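Local structure of bacteriocin immunity protein (Pseudomonas aeruginosa, 4UHP) at residues 13-18 against 46-51. The protein binds the DNase domain of pyocin AP41 and thereby probably protects the producing cell from its own bacteriocin. Residues are numbered along the deposited sequence; the frame is centred on the assembly and turned at random.
Sequences SEFLEI and EEVTSH
Phe15 spans the gap between helix 12-19 and the C-terminal end of helix 31-49, and the far end of its ring makes the whole contact. CZ lies 3.7 Å from Thr49 CG2, while CE1 meets Val48 CG2 at 4.0 Å; both methyls approach the ring obliquely. The reach follows from the first torsion: CB points toward residues 46-51, and with CG anti to the backbone N (chi1 -169°) the ring is carried on into the gap, bridging backbones whose nearest CA atoms, those of Phe15 and Val48, are 10.5 Å apart. The two segments bury 83 Å² between them; the ring is also covered by Tyr10, edge-to-face, and by Phe87 and Leu7.

Thr49 divides its two branches between apolar and polar roles. Its methyl CG2 touches Phe15 CZ, whereas OG1, set between the backbone N and carbonyl carbon (chi1 67°), hydrogen-bonds with Phe45 O and accepts from His51 N at 3.2 Å. That nearly straight bond (167°) forms an ST turn where the helix ends and Ser50 adopts positive phi.

The packing loosens away from this buried patch. Ser13, Glu14 and Glu17 on one segment, and Glu47 and Ser50 on the other, are exposed; their side chains stay at least 9.2 Å from the opposite segment. Both contacts across the segments are carbon to carbon, which makes the cohesion apolar and consistent with a hydrophobic core joining two helices of the immunity-protein fold, while the buried threonine hydroxyl is satisfied within its own helix end and turn.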
ATOM      1  N   SER D  13     -15.813 -19.940  -1.361  1.00 34.48           N
ATOM      2  CA  SER D  13     -16.675 -18.789  -1.605  1.00 38.13           C
ATOM      3  C   SER D  13     -16.596 -17.766  -0.472  1.00 35.37           C
ATOM      4  O   SER D  13     -16.602 -16.558  -0.717  1.00 30.16           O
ATOM      5  CB  SER D  13     -18.123 -19.238  -1.803  1.00 42.13           C
ATOM      6  OG  SER D  13     -18.967 -18.123  -2.028  1.00 50.32           O
ATOM      7  N   GLU D  14     -16.518 -18.251   0.765  1.00 35.29           N
ATOM      8  CA  GLU D  14     -16.432 -17.369   1.929  1.00 33.84           C
ATOM      9  C   GLU D  14     -15.114 -16.608   1.967  1.00 30.29           C
ATOM     10  O   GLU D  14     -15.069 -15.442   2.363  1.00 28.17           O
ATOM     11  CB  GLU D  14     -16.599 -18.165   3.222  1.00 35.35           C
ATOM     12  CG  GLU D  14     -18.020 -18.594   3.518  1.00 38.77           C
ATOM     13  CD  GLU D  14     -18.101 -19.512   4.719  1.00 40.95           C
ATOM     14  OE1 GLU D  14     -17.042 -20.023   5.147  1.00 35.12           O
ATOM     15  OE2 GLU D  14     -19.220 -19.722   5.233  1.00 46.22           O
ATOM     16  N   PHE D  15     -14.040 -17.278   1.566  1.00 28.89           N
ATOM     17  CA  PHE D  15     -12.719 -16.668   1.564  1.00 23.99           C
ATOM     18  C   PHE D  15     -12.605 -15.663   0.423  1.00 28.61           C
ATOM     19  O   PHE D  15     -11.996 -14.602   0.576  1.00 31.52           O
ATOM     20  CB  PHE D  15     -11.638 -17.741   1.449  1.00 24.40           C
ATOM     21  CG  PHE D  15     -10.249 -17.236   1.709  1.00 28.45           C
ATOM     22  CD1 PHE D  15      -9.832 -16.955   2.999  1.00 32.17           C
ATOM     23  CD2 PHE D  15      -9.355 -17.058   0.666  1.00 27.78           C
ATOM     24  CE1 PHE D  15      -8.551 -16.497   3.245  1.00 31.13           C
ATOM     25  CE2 PHE D  15      -8.074 -16.600   0.903  1.00 26.91           C
ATOM     26  CZ  PHE D  15      -7.671 -16.321   2.195  1.00 28.88           C
ATOM     27  N   LEU D  16     -13.204 -16.004  -0.714  1.00 28.94           N
ATOM     28  CA  LEU D  16     -13.271 -15.106  -1.862  1.00 31.86           C
ATOM     29  C   LEU D  16     -13.956 -13.798  -1.480  1.00 33.44           C
ATOM     30  O   LEU D  16     -13.588 -12.727  -1.961  1.00 32.38           O
ATOM     31  CB  LEU D  16     -14.015 -15.773  -3.020  1.00 35.32           C
ATOM     32  CG  LEU D  16     -14.209 -14.940  -4.289  1.00 34.97           C
ATOM     33  CD1 LEU D  16     -12.868 -14.623  -4.936  1.00 32.75           C
ATOM     34  CD2 LEU D  16     -15.127 -15.654  -5.270  1.00 37.54           C
ATOM     35  N   GLU D  17     -14.952 -13.903  -0.606  1.00 34.67           N
ATOM     36  CA  GLU D  17     -15.687 -12.750  -0.096  1.00 35.32           C
ATOM     37  C   GLU D  17     -14.762 -11.742   0.581  1.00 33.06           C
ATOM     38  O   GLU D  17     -14.917 -10.530   0.410  1.00 36.45           O
ATOM     39  CB  GLU D  17     -16.771 -13.219   0.878  1.00 43.25           C
ATOM     40  CG  GLU D  17     -17.519 -12.107   1.584  1.00 54.25           C
ATOM     41  CD  GLU D  17     -18.749 -12.608   2.316  1.00 60.16           C
ATOM     42  OE1 GLU D  17     -18.925 -13.842   2.407  1.00 61.10           O
ATOM     43  OE2 GLU D  17     -19.542 -11.768   2.790  1.00 63.90           O
ATOM     44  N   ILE D  18     -13.799 -12.249   1.344  1.00 25.83           N
ATOM     45  CA  ILE D  18     -12.817 -11.402   2.012  1.00 26.36           C
ATOM     46  C   ILE D  18     -11.857 -10.772   1.007  1.00 28.12           C
ATOM     47  O   ILE D  18     -11.535  -9.584   1.100  1.00 24.52           O
ATOM     48  CB  ILE D  18     -12.004 -12.196   3.055  1.00 28.48           C
ATOM     49  CG1 ILE D  18     -12.916 -12.722   4.163  1.00 31.86           C
ATOM     50  CG2 ILE D  18     -10.898 -11.338   3.647  1.00 27.19           C
ATOM     51  CD1 ILE D  18     -12.180 -13.494   5.231  1.00 36.49           C
ATOM     52  N   GLU D  46      -2.417 -13.257   5.685  1.00 23.43           N
ATOM     53  CA  GLU D  46      -1.082 -13.826   5.849  1.00 28.41           C
ATOM     54  C   GLU D  46      -1.059 -14.926   6.906  1.00 30.49           C
ATOM     55  O   GLU D  46      -0.334 -15.915   6.781  1.00 29.91           O
ATOM     56  CB  GLU D  46      -0.083 -12.727   6.215  1.00 27.98           C
ATOM     57  CG  GLU D  46      -0.041 -11.599   5.206  1.00 24.31           C
ATOM     58  CD  GLU D  46       0.864 -10.460   5.626  1.00 29.96           C
ATOM     59  OE1 GLU D  46       1.197 -10.358   6.827  1.00 33.11           O
ATOM     60  OE2 GLU D  46       1.239  -9.663   4.743  1.00 31.15           O
ATOM     61  N   GLU D  47      -1.864 -14.748   7.947  1.00 31.64           N
ATOM     62  CA  GLU D  47      -1.901 -15.691   9.056  1.00 38.01           C
ATOM     63  C   GLU D  47      -2.491 -17.039   8.652  1.00 37.09           C
ATOM     64  O   GLU D  47      -1.895 -18.084   8.912  1.00 34.39           O
ATOM     65  CB  GLU D  47      -2.702 -15.104  10.219  1.00 43.69           C
ATOM     66  CG  GLU D  47      -2.909 -16.063  11.379  1.00 56.49           C
ATOM     67  CD  GLU D  47      -3.756 -15.461  12.482  1.00 63.78           C
ATOM     68  OE1 GLU D  47      -3.950 -14.227  12.475  1.00 64.54           O
ATOM     69  OE2 GLU D  47      -4.230 -16.220  13.353  1.00 69.36           O
ATOM     70  N   VAL D  48      -3.655 -17.016   8.011  1.00 29.30           N
ATOM     71  CA  VAL D  48      -4.386 -18.253   7.742  1.00 32.56           C
ATOM     72  C   VAL D  48      -3.885 -18.996   6.504  1.00 27.61           C
ATOM     73  O   VAL D  48      -4.019 -20.216   6.422  1.00 30.22           O
ATOM     74  CB  VAL D  48      -5.901 -17.991   7.581  1.00 28.76           C
ATOM     75  CG1 VAL D  48      -6.489 -17.475   8.884  1.00 35.63           C
ATOM     76  CG2 VAL D  48      -6.167 -17.017   6.444  1.00 24.79           C
ATOM     77  N   THR D  49      -3.310 -18.275   5.544  1.00 24.65           N
ATOM     78  CA  THR D  49      -2.812 -18.919   4.330  1.00 26.57           C
ATOM     79  C   THR D  49      -1.395 -19.447   4.516  1.00 27.61           C
ATOM     80  O   THR D  49      -1.002 -20.425   3.878  1.00 25.06           O
ATOM     81  CB  THR D  49      -2.813 -17.961   3.119  1.00 22.49           C
ATOM     82  OG1 THR D  49      -1.854 -16.916   3.329  1.00 21.49           O
ATOM     83  CG2 THR D  49      -4.201 -17.363   2.898  1.00 19.87           C
ATOM     84  N   SER D  50      -0.635 -18.778   5.382  1.00 27.24           N
ATOM     85  CA  SER D  50       0.780 -19.079   5.605  1.00 29.34           C
ATOM     86  C   SER D  50       1.612 -18.976   4.323  1.00 25.36           C
ATOM     87  O   SER D  50       2.690 -19.560   4.231  1.00 29.75           O
ATOM     88  CB  SER D  50       0.950 -20.474   6.224  1.00 29.50           C
ATOM     89  OG  SER D  50       0.487 -20.508   7.564  1.00 33.25           O
ATOM     90  N   HIS D  51       1.116 -18.224   3.343  1.00 23.65           N
ATOM     91  CA  HIS D  51       1.814 -18.063   2.070  1.00 23.82           C
ATOM     92  C   HIS D  51       3.115 -17.285   2.270  1.00 28.31           C
ATOM     93  O   HIS D  51       3.136 -16.290   2.995  1.00 29.15           O
ATOM     94  CB  HIS D  51       0.913 -17.353   1.051  1.00 21.06           C
ATOM     95  CG  HIS D  51       1.283 -17.618  -0.376  1.00 21.12           C
ATOM     96  ND1 HIS D  51       2.334 -16.987  -1.005  1.00 19.67           N
ATOM     97  CD2 HIS D  51       0.738 -18.448  -1.298  1.00 25.28           C
ATOM     98  CE1 HIS D  51       2.423 -17.417  -2.251  1.00 20.05           C
ATOM     99  NE2 HIS D  51       1.464 -18.303  -2.455  1.00 28.63           N
TER